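Side-chain contacts in ribonuclease J (Methanolobus psychrophilus R15, PDB 5HAB), which probably degrades RNA exonucleolytically, using a metallo-beta-lactamase domain joined to a beta-CASP domain: residues I100-G105 against A132-Q137; A183-S188 against K215-E220; L225-T230 against S439-M444; N275-F280 against K337-M342; M444-G449 against D454-L459. The protein carries 1 engineered substitution. All blocks are in the same frame, centred on the assembly; numbering follows the deposited sequence.

Contact 1. Residues I100-G105 against A132-Q137; sequences IVCTHG and ALIKHQ
Ile134 and Cys102 meet through the end of the isoleucine: its CD1 lies 3.8 Å from Cys102 SG and 3.9 Å from Cys102 CB, so one methyl covers both atoms of the cysteine side chain. The extended isoleucine chain (chi2 174°) carries CD1 out from helix 128-138 toward Cys102 of strand 96-102. One residue earlier on the helix, Leu133 directs CD1 at the backbone of Gly105, 3.9 Å from Gly105 O and 4.1 Å from Gly105 CA. The CA atoms of this pair are 6.3 Å apart, the nearest CA pair between the two segments. No hydrogen bond crosses this small, buried contact; the Cys102-Ile134 pair is its apolar part. The turn that follows strand 96-102 carries the metallo-beta-lactamase signature HxHxDH, in which His104 is the first histidine and Ala106 is the engineered position; the CB of His104 points away from the helix, and its NE2 is hydrogen-bonded to Asp196. Cys102 and Ile134 also share Ile110 and Ile113 of the next two short helices as neighbours. Leu133 also touches Tyr298 of helix 293-304.

Contact 2. Residues A183-S188 against K215-E220; sequences AIHTPS and KELGKE
Leu217 spreads its two methyls over Ala183 and His185, packing helix 211-220 on one face of the mixed six-stranded sheet of the metallo-beta-lactamase domain. CD1 of Leu217 is 4.1 Å from Ala183 CB, while CD2 of Leu217 comes to 3.8 Å from His185 CE1, oblique to the imidazole. Residues i and i+2 of one strand thus meet a single side chain. The axes of the two short segments are 12.0 Å apart and inclined at 28°, so helix and strand run nearly the same way. Further out, Ala190 and Val192 of the adjoining strand and Ile170 of strand 166-172 also touch Leu217. The imidazole is positioned by a hydrogen bond from its NE2 to Glu168. Glu220 borders the site, but its OE2 is in a salt bridge with Arg213. At the C-terminal end of the strand, Thr186 opens an ST turn, in which Ser188 N donates to Thr186 OG1 over 3.2 Å at an N-H...O angle of 140°.

Contact 3. Residues L225-T230 against S439-M444; sequences LITEST and SEYIQM
A chi1 of -174° swings the Tyr441 ring away from its own backbone N and out from helix 435-447 to Thr227, whose own chi1 of -170° sends OG1 away to Ala194 O and leaves CG2 facing the phenol. The two side chains cross at about a right angle. That methyl is 3.4 Å from Tyr441 OH and 3.6 Å from both Tyr441 CE2 and Tyr441 CZ, so it meets the outer end of the ring and not its root. At the root, Ser229 CB is 3.7 Å from Tyr441 CB, matching the nearest pair of CA atoms, 5.5 Å apart. Between them Glu228 O lies 4.0 Å from Tyr441 CD2; all these approaches are oblique to the ring. Within the helix, Met444 CE is 3.3 Å above one face of the phenol, toward its rim, and His416 of helix 413-423 makes an edge-to-face pair with it. No hydrogen bond links the two segments: Ser229 OG pairs with His438, and Glu228 OE1 with His410 and the Phe197 backbone. The segments cross at 125°, with axes 10.7 Å apart. Beyond the strand, Thr230 packs on a sugar of the bound RNA. Such helix-on-sheet packing, with the late strand 427-431 paired beside strand 222-228, is that of a metallo-beta-lactamase domain completed by chain returning from the beta-CASP insertion.

Contact 4. Residues N275-F280 against K337-M342; sequences NSIVQF and KYLPVM
From Asn275 to Phe280 the helix presents one main contact residue, Ile277, to Leu339 and Val341 of the strand. Asn275, at the start, points elsewhere and touches Leu205 and Ile308. Ser276 turns its hydroxyl to His245 of helix 241-253. Ile277 then brings its CG2 methyl between two strand residues: it is 3.7 Å from Leu339 CD2 and equally 3.7 Å from Val341 CG2. Its chi1 of -60° sets that branch anti to the backbone N, while the CG1 branch takes a different direction, beside the backbone N. The isoleucine crosses Leu339 at about a right angle and Val341 obliquely; Leu339 CD2 also lies 4.0 Å from Ile277 O. Val278 comes no nearer than 4.9 Å to the strand and packs on Leu290 instead. Phe280 leads its ring away to His245 and Leu248, with Ser276 O 3.1 Å above one face of the ring, offset toward the rim. Helix 271-283 joins strand 262-266 to strand 287-291 in the parallel beta-CASP sheet, and 338-342 lies between those two strands. The crossover helix of this beta-alpha-beta unit therefore rests on the middle strand, and Ile277 also touches Val264 and Thr266. Three buried hydrocarbon side chains and no hydrogen bond across the pair imply that this helix is held against the sheet here by shape and apolar burial.

Contact 5. Residues M444-G449 against D454-L459; sequences MAEDAG and DTLHLL. With SO4 (sulfate ion), chain M.
The imidazole of His457 meets the sulfate ion at its edge: the sulfur lies in the ring plane, and O1 is near it beside ND1. The ND1-H...O1 bond is fairly straight (163°), but its modelled length of 2.5 Å from His457 ND1 to sulfate O1 is too short to be trusted. On the other nitrogen, NE2 is hydrogen-bonded to His427 ND1, and the two rings meet with their planes at about 35°. The sulfate probably comes from the crystallisation liquor; the NE2 bond to His427 is the firmer hold on the ring. The carboxylate of Glu446 forms a salt bridge with Arg460 of the third subunit, while Glu446 CG lies 4.2 Å from Leu456 CD2. Leu456 makes the main apolar contact: its chi1 of 169° turns the fork toward the helix, bringing CD1 to 3.9 Å and CD2 to 4.1 Å from Ala445 CB. Both methyls thus face the one alanine carbon, CD1 slightly the nearer. The helix ends in a Schellman motif, Gly449 having a phi of 104° and its N bonded back to Glu446 O. After this end the chain doubles back, and residues 454-459 run beside helix 435-447: Leu456 also touches Ile442, backbone bonds tie Thr455 and His457 to Val428 of strand 427-431, and helix 413-423 receives Met444 and Ala448.

Overall arrangement
Following the chain, contact 1 closes first, returning helix 128-138 to strand 96-102 of the seven-stranded sheet after 26 intervening residues. Contact 2 closes a loop of the same length on the six-stranded sheet; its helix 211-220 runs directly into strand 222-228, where contact 3 opens. Contact 3 spans 208 residues and encloses contact 4, which lies in the beta-CASP sheet on the opposite side of the chain's centre, about 37 Å away between contact centres. Contact 5 then spans four residues, sharing Met444 and helix 435-447 with contact 3; the two touch, their centres about 8 Å apart. Both reach the third subunit. None of the loops cross.

Contact 1. Residues I100-G105 against A132-Q137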
# COMPACT_ATOMS: atom_id res chain seq x y z
N ILE B 100 -4.47 20.03 -37.02
CA ILE B 100 -4.71 19.25 -35.81
C ILE B 100 -4.18 17.83 -36.00
O ILE B 100 -4.72 17.08 -36.81
CB ILE B 100 -6.20 19.24 -35.45
CG1 ILE B 100 -6.69 20.67 -35.19
CG2 ILE B 100 -6.46 18.34 -34.26
CD1 ILE B 100 -8.16 20.75 -34.84
N VAL B 101 -3.12 17.47 -35.29
CA VAL B 101 -2.57 16.12 -35.41
C VAL B 101 -3.14 15.22 -34.32
O VAL B 101 -3.23 15.61 -33.16
CB VAL B 101 -1.04 16.13 -35.37
CG1 VAL B 101 -0.50 14.70 -35.41
CG2 VAL B 101 -0.47 16.93 -36.53
N CYS B 102 -3.55 14.02 -34.72
CA CYS B 102 -3.93 12.98 -33.77
C CYS B 102 -2.98 11.81 -33.90
O CYS B 102 -2.97 11.13 -34.93
CB CYS B 102 -5.37 12.54 -34.00
SG CYS B 102 -6.59 13.78 -33.55
N THR B 103 -2.19 11.56 -32.86
CA THR B 103 -1.12 10.58 -32.96
C THR B 103 -1.65 9.15 -32.89
O THR B 103 -0.97 8.21 -33.30
CB THR B 103 -0.07 10.78 -31.85
OG1 THR B 103 -0.74 10.96 -30.60
CG2 THR B 103 0.79 12.00 -32.14
N HIS B 104 -2.87 8.98 -32.38
CA HIS B 104 -3.57 7.70 -32.50
C HIS B 104 -5.06 7.87 -32.21
O HIS B 104 -5.52 8.98 -31.93
CB HIS B 104 -2.97 6.63 -31.56
CG HIS B 104 -3.10 6.94 -30.10
ND1 HIS B 104 -4.32 7.11 -29.48
CD2 HIS B 104 -2.16 7.08 -29.14
CE1 HIS B 104 -4.12 7.36 -28.19
NE2 HIS B 104 -2.82 7.35 -27.96
N GLY B 105 -5.80 6.77 -32.25
CA GLY B 105 -7.25 6.85 -32.21
C GLY B 105 -7.97 6.45 -30.94
O GLY B 105 -9.19 6.25 -30.96
N ALA B 132 -9.84 6.82 -39.97
CA ALA B 132 -11.09 6.08 -40.06
C ALA B 132 -11.90 6.21 -38.78
O ALA B 132 -13.11 6.43 -38.82
CB ALA B 132 -10.82 4.62 -40.38
N LEU B 133 -11.24 6.07 -37.63
CA LEU B 133 -11.95 6.15 -36.35
C LEU B 133 -12.50 7.55 -36.09
O LEU B 133 -13.61 7.71 -35.55
CB LEU B 133 -11.04 5.74 -35.20
CG LEU B 133 -10.62 4.27 -35.17
CD1 LEU B 133 -9.44 4.10 -34.25
CD2 LEU B 133 -11.78 3.38 -34.77
N ILE B 134 -11.72 8.56 -36.46
CA ILE B 134 -12.16 9.94 -36.31
C ILE B 134 -13.36 10.19 -37.22
O ILE B 134 -14.34 10.78 -36.78
CB ILE B 134 -11.02 10.94 -36.61
CG1 ILE B 134 -9.91 10.81 -35.57
CG2 ILE B 134 -11.56 12.36 -36.60
CD1 ILE B 134 -8.69 11.66 -35.90
N LYS B 135 -13.29 9.74 -38.47
CA LYS B 135 -14.44 9.90 -39.37
C LYS B 135 -15.69 9.22 -38.83
O LYS B 135 -16.76 9.84 -38.77
CB LYS B 135 -14.15 9.37 -40.77
CG LYS B 135 -13.15 10.16 -41.56
CD LYS B 135 -13.00 9.59 -42.96
CE LYS B 135 -11.85 10.25 -43.69
NZ LYS B 135 -11.62 9.64 -45.03
N HIS B 136 -15.56 7.96 -38.45
CA HIS B 136 -16.70 7.21 -37.93
C HIS B 136 -17.27 7.89 -36.69
O HIS B 136 -18.47 7.80 -36.44
CB HIS B 136 -16.31 5.76 -37.62
CG HIS B 136 -16.01 4.95 -38.84
ND1 HIS B 136 -15.54 3.65 -38.78
CD2 HIS B 136 -16.09 5.26 -40.16
CE1 HIS B 136 -15.35 3.20 -40.01
NE2 HIS B 136 -15.68 4.15 -40.86
N GLN B 137 -16.42 8.57 -35.94
CA GLN B 137 -16.88 9.23 -34.72
C GLN B 137 -17.58 10.55 -35.02
O GLN B 137 -18.63 10.85 -34.44
CB GLN B 137 -15.71 9.44 -33.77
CG GLN B 137 -16.00 10.39 -32.63
CD GLN B 137 -14.88 10.40 -31.61
OE1 GLN B 137 -13.93 11.17 -31.72
NE2 GLN B 137 -14.99 9.53 -30.60

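Contact 2. Residues A183-S188 against K215-E220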
# COMPACT_ATOMS: atom_id res chain seq x y z
N ALA B 183 7.05 14.70 -35.64
CA ALA B 183 8.13 15.69 -35.70
C ALA B 183 7.69 16.90 -36.52
O ALA B 183 7.34 16.78 -37.69
CB ALA B 183 9.39 15.08 -36.29
N ILE B 184 7.70 18.06 -35.88
CA ILE B 184 7.39 19.32 -36.54
C ILE B 184 8.70 19.99 -36.94
O ILE B 184 9.44 20.50 -36.10
CB ILE B 184 6.54 20.22 -35.63
CG1 ILE B 184 5.22 19.53 -35.31
CG2 ILE B 184 6.31 21.58 -36.28
CD1 ILE B 184 4.36 20.28 -34.34
N HIS B 185 8.99 19.97 -38.24
CA HIS B 185 10.21 20.59 -38.75
C HIS B 185 9.99 22.07 -39.00
O HIS B 185 9.04 22.48 -39.69
CB HIS B 185 10.67 19.89 -40.03
CG HIS B 185 10.97 18.44 -39.85
ND1 HIS B 185 12.20 17.98 -39.42
CD2 HIS B 185 10.20 17.34 -40.04
CE1 HIS B 185 12.18 16.66 -39.36
NE2 HIS B 185 10.98 16.24 -39.73
N THR B 186 10.90 22.86 -38.41
CA THR B 186 10.92 24.31 -38.49
C THR B 186 12.27 24.73 -39.06
O THR B 186 13.21 23.93 -39.05
CB THR B 186 10.72 24.97 -37.11
OG1 THR B 186 11.97 24.96 -36.40
CG2 THR B 186 9.66 24.24 -36.29
N PRO B 187 12.38 25.99 -39.53
CA PRO B 187 13.68 26.46 -40.03
C PRO B 187 14.82 26.39 -39.01
O PRO B 187 15.98 26.40 -39.41
CB PRO B 187 13.40 27.92 -40.43
CG PRO B 187 12.08 28.26 -39.81
CD PRO B 187 11.32 26.98 -39.76
N SER B 188 14.49 26.32 -37.72
CA SER B 188 15.52 26.24 -36.68
C SER B 188 15.71 24.83 -36.13
O SER B 188 16.54 24.61 -35.25
CB SER B 188 15.18 27.18 -35.52
OG SER B 188 15.52 28.52 -35.82
N LYS B 215 17.65 8.45 -34.34
CA LYS B 215 19.05 8.84 -34.23
C LYS B 215 19.38 9.96 -35.22
O LYS B 215 20.04 10.95 -34.86
CB LYS B 215 19.96 7.63 -34.49
CG LYS B 215 19.81 6.51 -33.48
CD LYS B 215 20.77 5.37 -33.78
CE LYS B 215 20.45 4.14 -32.96
NZ LYS B 215 21.38 3.02 -33.28
N GLU B 216 18.92 9.79 -36.46
CA GLU B 216 19.08 10.82 -37.48
C GLU B 216 18.51 12.16 -37.02
O GLU B 216 19.20 13.17 -37.11
CB GLU B 216 18.42 10.39 -38.79
CG GLU B 216 19.19 9.32 -39.54
CD GLU B 216 18.58 9.01 -40.90
OE1 GLU B 216 17.38 9.29 -41.09
OE2 GLU B 216 19.31 8.50 -41.78
N LEU B 217 17.27 12.16 -36.53
CA LEU B 217 16.64 13.36 -35.97
C LEU B 217 17.51 13.98 -34.89
O LEU B 217 17.70 15.20 -34.87
CB LEU B 217 15.27 13.04 -35.38
CG LEU B 217 14.04 13.27 -36.25
CD1 LEU B 217 12.80 12.87 -35.48
CD2 LEU B 217 13.95 14.73 -36.66
N GLY B 218 18.01 13.14 -34.00
CA GLY B 218 18.94 13.58 -32.97
C GLY B 218 20.10 14.36 -33.56
O GLY B 218 20.46 15.43 -33.06
N LYS B 219 20.69 13.83 -34.62
CA LYS B 219 21.84 14.48 -35.25
C LYS B 219 21.47 15.74 -36.05
O LYS B 219 22.26 16.67 -36.15
CB LYS B 219 22.57 13.48 -36.14
CG LYS B 219 23.23 12.36 -35.35
CD LYS B 219 23.68 11.21 -36.23
CE LYS B 219 24.18 10.05 -35.39
NZ LYS B 219 24.24 8.78 -36.16
N GLU B 220 20.26 15.76 -36.60
CA GLU B 220 19.79 16.90 -37.39
C GLU B 220 19.47 18.10 -36.50
O GLU B 220 19.64 19.24 -36.91
CB GLU B 220 18.55 16.50 -38.20
CG GLU B 220 18.83 15.48 -39.30
CD GLU B 220 17.56 14.88 -39.88
OE1 GLU B 220 16.46 15.41 -39.60
OE2 GLU B 220 17.66 13.87 -40.61

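Contact 3. Residues L225-T230 against S439-M444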
# COMPACT_ATOMS: atom_id res chain seq x y z
N LEU B 225 11.60 18.12 -26.94
CA LEU B 225 10.88 16.86 -26.89
C LEU B 225 9.74 16.98 -25.90
O LEU B 225 9.95 17.37 -24.74
CB LEU B 225 11.83 15.72 -26.50
CG LEU B 225 11.17 14.38 -26.14
CD1 LEU B 225 10.41 13.80 -27.32
CD2 LEU B 225 12.21 13.37 -25.64
N ILE B 226 8.53 16.71 -26.37
CA ILE B 226 7.38 16.56 -25.50
C ILE B 226 7.14 15.07 -25.41
O ILE B 226 6.88 14.42 -26.42
CB ILE B 226 6.14 17.30 -26.01
CG1 ILE B 226 6.38 18.81 -26.06
CG2 ILE B 226 4.90 16.94 -25.18
CD1 ILE B 226 6.84 19.32 -27.41
N THR B 227 7.24 14.51 -24.21
CA THR B 227 7.11 13.07 -24.07
C THR B 227 6.34 12.75 -22.79
O THR B 227 6.32 13.54 -21.85
CB THR B 227 8.49 12.36 -24.08
OG1 THR B 227 8.31 10.95 -24.17
CG2 THR B 227 9.30 12.70 -22.84
N GLU B 228 5.66 11.61 -22.78
CA GLU B 228 4.84 11.19 -21.65
C GLU B 228 5.69 10.89 -20.42
O GLU B 228 6.84 10.48 -20.54
CB GLU B 228 4.01 9.97 -22.03
CG GLU B 228 4.85 8.73 -22.31
CD GLU B 228 4.05 7.44 -22.23
OE1 GLU B 228 3.14 7.26 -23.05
OE2 GLU B 228 4.33 6.61 -21.34
N SER B 229 5.14 11.12 -19.24
CA SER B 229 5.82 10.75 -18.01
C SER B 229 5.09 9.62 -17.29
O SER B 229 5.49 9.21 -16.21
CB SER B 229 5.94 11.96 -17.08
OG SER B 229 4.66 12.36 -16.64
N THR B 230 4.02 9.13 -17.92
CA THR B 230 3.06 8.19 -17.33
C THR B 230 3.66 7.04 -16.52
O THR B 230 3.24 6.79 -15.40
CB THR B 230 2.16 7.58 -18.43
OG1 THR B 230 1.65 8.63 -19.27
CG2 THR B 230 0.99 6.83 -17.81
N SER B 439 7.38 14.58 -11.87
CA SER B 439 8.49 14.56 -10.91
C SER B 439 9.38 13.35 -11.13
O SER B 439 10.63 13.46 -11.10
CB SER B 439 7.96 14.55 -9.47
OG SER B 439 7.18 15.70 -9.22
N GLU B 440 8.75 12.20 -11.37
CA GLU B 440 9.52 10.99 -11.69
C GLU B 440 10.38 11.25 -12.93
O GLU B 440 11.62 11.03 -12.94
CB GLU B 440 8.61 9.79 -11.97
CG GLU B 440 7.47 9.59 -10.98
CD GLU B 440 7.90 8.88 -9.72
OE1 GLU B 440 9.06 8.42 -9.65
OE2 GLU B 440 7.06 8.78 -8.79
N TYR B 441 9.72 11.76 -13.98
CA TYR B 441 10.41 11.99 -15.24
C TYR B 441 11.58 12.94 -15.03
O TYR B 441 12.66 12.73 -15.58
CB TYR B 441 9.48 12.56 -16.32
CG TYR B 441 10.21 12.64 -17.64
CD1 TYR B 441 10.99 13.74 -17.97
CD2 TYR B 441 10.17 11.58 -18.54
CE1 TYR B 441 11.70 13.79 -19.16
CE2 TYR B 441 10.85 11.63 -19.74
CZ TYR B 441 11.62 12.74 -20.04
OH TYR B 441 12.32 12.78 -21.22
N ILE B 442 11.35 13.98 -14.24
CA ILE B 442 12.34 15.03 -13.98
C ILE B 442 13.59 14.43 -13.36
O ILE B 442 14.70 14.77 -13.75
CB ILE B 442 11.75 16.13 -13.08
CG1 ILE B 442 10.82 17.05 -13.87
CG2 ILE B 442 12.85 16.92 -12.38
CD1 ILE B 442 9.96 17.94 -13.01
N GLN B 443 13.40 13.52 -12.40
CA GLN B 443 14.58 12.90 -11.77
C GLN B 443 15.37 12.06 -12.78
O GLN B 443 16.61 12.14 -12.86
CB GLN B 443 14.16 12.07 -10.56
CG GLN B 443 13.66 12.96 -9.41
CD GLN B 443 13.24 12.18 -8.19
OE1 GLN B 443 12.40 11.28 -8.26
NE2 GLN B 443 13.81 12.54 -7.04
N MET B 444 14.64 11.26 -13.57
CA MET B 444 15.31 10.52 -14.64
C MET B 444 16.10 11.45 -15.60
O MET B 444 17.26 11.18 -15.92
CB MET B 444 14.29 9.70 -15.43
CG MET B 444 14.88 8.80 -16.50
SD MET B 444 15.26 9.64 -18.07
CE MET B 444 13.65 10.30 -18.49

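Contact 4. Residues N275-F280 against K337-M342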
# COMPACT_ATOMS: atom_id res chain seq x y z
N ASN B 275 -6.54 -9.73 -31.92
CA ASN B 275 -5.98 -10.59 -32.96
C ASN B 275 -5.45 -11.88 -32.34
O ASN B 275 -5.86 -12.99 -32.73
CB ASN B 275 -4.87 -9.86 -33.72
CG ASN B 275 -4.46 -10.58 -34.99
OD1 ASN B 275 -5.31 -11.02 -35.77
ND2 ASN B 275 -3.16 -10.70 -35.21
N SER B 276 -4.54 -11.72 -31.38
CA SER B 276 -3.98 -12.86 -30.66
C SER B 276 -5.09 -13.76 -30.14
O SER B 276 -5.03 -14.98 -30.30
CB SER B 276 -3.10 -12.39 -29.50
OG SER B 276 -1.86 -11.91 -29.96
N ILE B 277 -6.12 -13.16 -29.55
CA ILE B 277 -7.21 -13.93 -28.98
C ILE B 277 -7.94 -14.77 -30.03
O ILE B 277 -8.20 -15.95 -29.79
CB ILE B 277 -8.20 -13.02 -28.24
CG1 ILE B 277 -7.50 -12.28 -27.11
CG2 ILE B 277 -9.35 -13.85 -27.68
CD1 ILE B 277 -8.34 -11.23 -26.45
N VAL B 278 -8.26 -14.19 -31.18
CA VAL B 278 -9.02 -14.96 -32.17
C VAL B 278 -8.14 -16.07 -32.76
O VAL B 278 -8.64 -17.18 -33.02
CB VAL B 278 -9.63 -14.06 -33.29
CG1 VAL B 278 -10.53 -12.99 -32.68
CG2 VAL B 278 -8.55 -13.43 -34.16
N GLN B 279 -6.85 -15.81 -32.92
CA GLN B 279 -5.93 -16.87 -33.34
C GLN B 279 -5.92 -18.03 -32.33
O GLN B 279 -5.96 -19.21 -32.72
CB GLN B 279 -4.51 -16.34 -33.54
CG GLN B 279 -4.37 -15.40 -34.72
CD GLN B 279 -2.95 -14.89 -34.89
OE1 GLN B 279 -2.16 -14.86 -33.93
NE2 GLN B 279 -2.60 -14.49 -36.11
N PHE B 280 -5.87 -17.70 -31.05
CA PHE B 280 -5.90 -18.72 -30.00
C PHE B 280 -7.21 -19.50 -30.03
O PHE B 280 -7.22 -20.70 -29.77
CB PHE B 280 -5.70 -18.09 -28.63
CG PHE B 280 -4.36 -17.47 -28.44
CD1 PHE B 280 -3.25 -17.98 -29.11
CD2 PHE B 280 -4.19 -16.38 -27.61
CE1 PHE B 280 -2.01 -17.41 -28.94
CE2 PHE B 280 -2.95 -15.80 -27.44
CZ PHE B 280 -1.86 -16.32 -28.11
N LYS B 337 -17.72 -24.71 -26.93
CA LYS B 337 -17.52 -24.66 -28.38
C LYS B 337 -17.28 -23.23 -28.86
O LYS B 337 -17.07 -23.00 -30.05
CB LYS B 337 -18.74 -25.25 -29.10
CG LYS B 337 -18.86 -26.77 -28.99
CD LYS B 337 -20.10 -27.27 -29.73
CE LYS B 337 -20.37 -28.74 -29.43
NZ LYS B 337 -20.90 -28.95 -28.05
N TYR B 338 -17.30 -22.28 -27.93
CA TYR B 338 -17.17 -20.87 -28.30
C TYR B 338 -16.16 -20.11 -27.44
O TYR B 338 -15.91 -20.47 -26.28
CB TYR B 338 -18.53 -20.18 -28.21
CG TYR B 338 -19.52 -20.70 -29.22
CD1 TYR B 338 -19.50 -20.24 -30.54
CD2 TYR B 338 -20.46 -21.66 -28.88
CE1 TYR B 338 -20.39 -20.72 -31.47
CE2 TYR B 338 -21.36 -22.14 -29.80
CZ TYR B 338 -21.32 -21.67 -31.10
OH TYR B 338 -22.21 -22.16 -32.02
N LEU B 339 -15.58 -19.08 -28.03
CA LEU B 339 -14.79 -18.12 -27.27
C LEU B 339 -15.34 -16.72 -27.46
O LEU B 339 -14.90 -15.99 -28.35
CB LEU B 339 -13.32 -18.15 -27.69
CG LEU B 339 -12.48 -17.28 -26.75
CD1 LEU B 339 -12.53 -17.86 -25.33
CD2 LEU B 339 -11.06 -17.09 -27.24
N PRO B 340 -16.33 -16.34 -26.64
CA PRO B 340 -16.84 -14.97 -26.68
C PRO B 340 -15.76 -13.95 -26.32
O PRO B 340 -15.21 -13.99 -25.21
CB PRO B 340 -17.95 -14.97 -25.62
CG PRO B 340 -18.33 -16.41 -25.46
CD PRO B 340 -17.07 -17.18 -25.69
N VAL B 341 -15.46 -13.06 -27.25
CA VAL B 341 -14.53 -11.96 -27.02
C VAL B 341 -15.34 -10.68 -26.91
O VAL B 341 -15.82 -10.15 -27.91
CB VAL B 341 -13.50 -11.85 -28.15
CG1 VAL B 341 -12.44 -10.82 -27.80
CG2 VAL B 341 -12.88 -13.20 -28.43
N MET B 342 -15.49 -10.17 -25.69
CA MET B 342 -16.50 -9.15 -25.44
C MET B 342 -15.94 -7.95 -24.67
O MET B 342 -14.84 -8.01 -24.12
CB MET B 342 -17.67 -9.76 -24.68
CG MET B 342 -17.36 -10.09 -23.24
SD MET B 342 -18.81 -10.75 -22.40
CE MET B 342 -19.24 -12.08 -23.53

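Contact 5. Residues M444-G449 against D454-L459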
# COMPACT_ATOMS: atom_id res chain seq x y z
N MET B 444 14.64 11.26 -13.57
CA MET B 444 15.31 10.52 -14.64
C MET B 444 16.10 11.45 -15.60
O MET B 444 17.26 11.18 -15.92
CB MET B 444 14.29 9.70 -15.43
CG MET B 444 14.88 8.80 -16.50
SD MET B 444 15.26 9.64 -18.07
CE MET B 444 13.65 10.30 -18.49
N ALA B 445 15.48 12.53 -16.04
CA ALA B 445 16.10 13.43 -17.01
C ALA B 445 17.31 14.14 -16.42
O ALA B 445 18.30 14.38 -17.12
CB ALA B 445 15.09 14.46 -17.52
N GLU B 446 17.23 14.48 -15.14
CA GLU B 446 18.39 15.05 -14.45
C GLU B 446 19.54 14.05 -14.46
O GLU B 446 20.69 14.44 -14.68
CB GLU B 446 18.04 15.44 -13.01
CG GLU B 446 17.11 16.65 -12.91
CD GLU B 446 16.69 16.94 -11.47
OE1 GLU B 446 16.43 18.11 -11.15
OE2 GLU B 446 16.60 15.98 -10.67
N ASP B 447 19.24 12.77 -14.25
CA ASP B 447 20.30 11.76 -14.37
C ASP B 447 20.91 11.77 -15.78
O ASP B 447 22.08 11.46 -15.96
CB ASP B 447 19.79 10.36 -14.04
CG ASP B 447 19.51 10.17 -12.57
OD1 ASP B 447 19.96 11.02 -11.77
OD2 ASP B 447 18.85 9.17 -12.22
N ALA B 448 20.11 12.14 -16.78
CA ALA B 448 20.57 12.13 -18.17
C ALA B 448 21.30 13.43 -18.52
O ALA B 448 21.69 13.63 -19.67
CB ALA B 448 19.40 11.92 -19.12
N GLY B 449 21.46 14.32 -17.55
CA GLY B 449 22.19 15.56 -17.78
C GLY B 449 21.36 16.82 -17.92
O GLY B 449 21.92 17.91 -18.05
N ASP B 454 15.90 25.02 -17.04
CA ASP B 454 16.93 25.40 -17.99
C ASP B 454 16.74 24.67 -19.32
O ASP B 454 16.37 25.29 -20.32
CB ASP B 454 18.32 25.10 -17.41
CG ASP B 454 19.44 25.34 -18.40
OD1 ASP B 454 19.33 26.28 -19.23
OD2 ASP B 454 20.45 24.60 -18.36
N THR B 455 16.96 23.36 -19.31
CA THR B 455 16.74 22.52 -20.49
C THR B 455 15.61 21.51 -20.25
O THR B 455 15.29 20.70 -21.12
CB THR B 455 18.00 21.74 -20.85
OG1 THR B 455 18.38 20.94 -19.73
CG2 THR B 455 19.14 22.70 -21.18
N LEU B 456 15.02 21.57 -19.06
CA LEU B 456 13.99 20.62 -18.65
C LEU B 456 12.87 21.44 -18.03
O LEU B 456 13.12 22.25 -17.14
CB LEU B 456 14.56 19.61 -17.64
CG LEU B 456 13.59 18.69 -16.89
CD1 LEU B 456 12.95 17.67 -17.81
CD2 LEU B 456 14.29 18.02 -15.72
N HIS B 457 11.64 21.25 -18.50
CA HIS B 457 10.58 22.19 -18.14
C HIS B 457 9.30 21.54 -17.65
O HIS B 457 8.72 20.66 -18.30
CB HIS B 457 10.29 23.10 -19.33
CG HIS B 457 11.52 23.70 -19.92
ND1 HIS B 457 12.07 24.88 -19.46
CD2 HIS B 457 12.36 23.25 -20.89
CE1 HIS B 457 13.17 25.15 -20.14
NE2 HIS B 457 13.37 24.17 -21.01
N LEU B 458 8.86 22.00 -16.48
CA LEU B 458 7.64 21.52 -15.85
C LEU B 458 6.50 22.48 -16.16
O LEU B 458 6.45 23.59 -15.63
CB LEU B 458 7.84 21.39 -14.34
CG LEU B 458 6.62 20.99 -13.51
CD1 LEU B 458 5.98 19.72 -14.07
CD2 LEU B 458 6.98 20.83 -12.05
N LEU B 459 5.61 22.06 -17.05
CA LEU B 459 4.44 22.86 -17.41
C LEU B 459 3.15 22.41 -16.72
O LEU B 459 2.92 21.21 -16.54
CB LEU B 459 4.24 22.83 -18.93
CG LEU B 459 5.36 23.39 -19.80
CD1 LEU B 459 4.90 23.48 -21.25
CD2 LEU B 459 5.80 24.75 -19.29
S SO4 M . 11.21 27.60 -16.88
O1 SO4 M . 11.54 26.32 -17.51
O2 SO4 M . 12.43 28.34 -16.63
O3 SO4 M . 10.51 27.35 -15.62
O4 SO4 M . 10.34 28.37 -17.78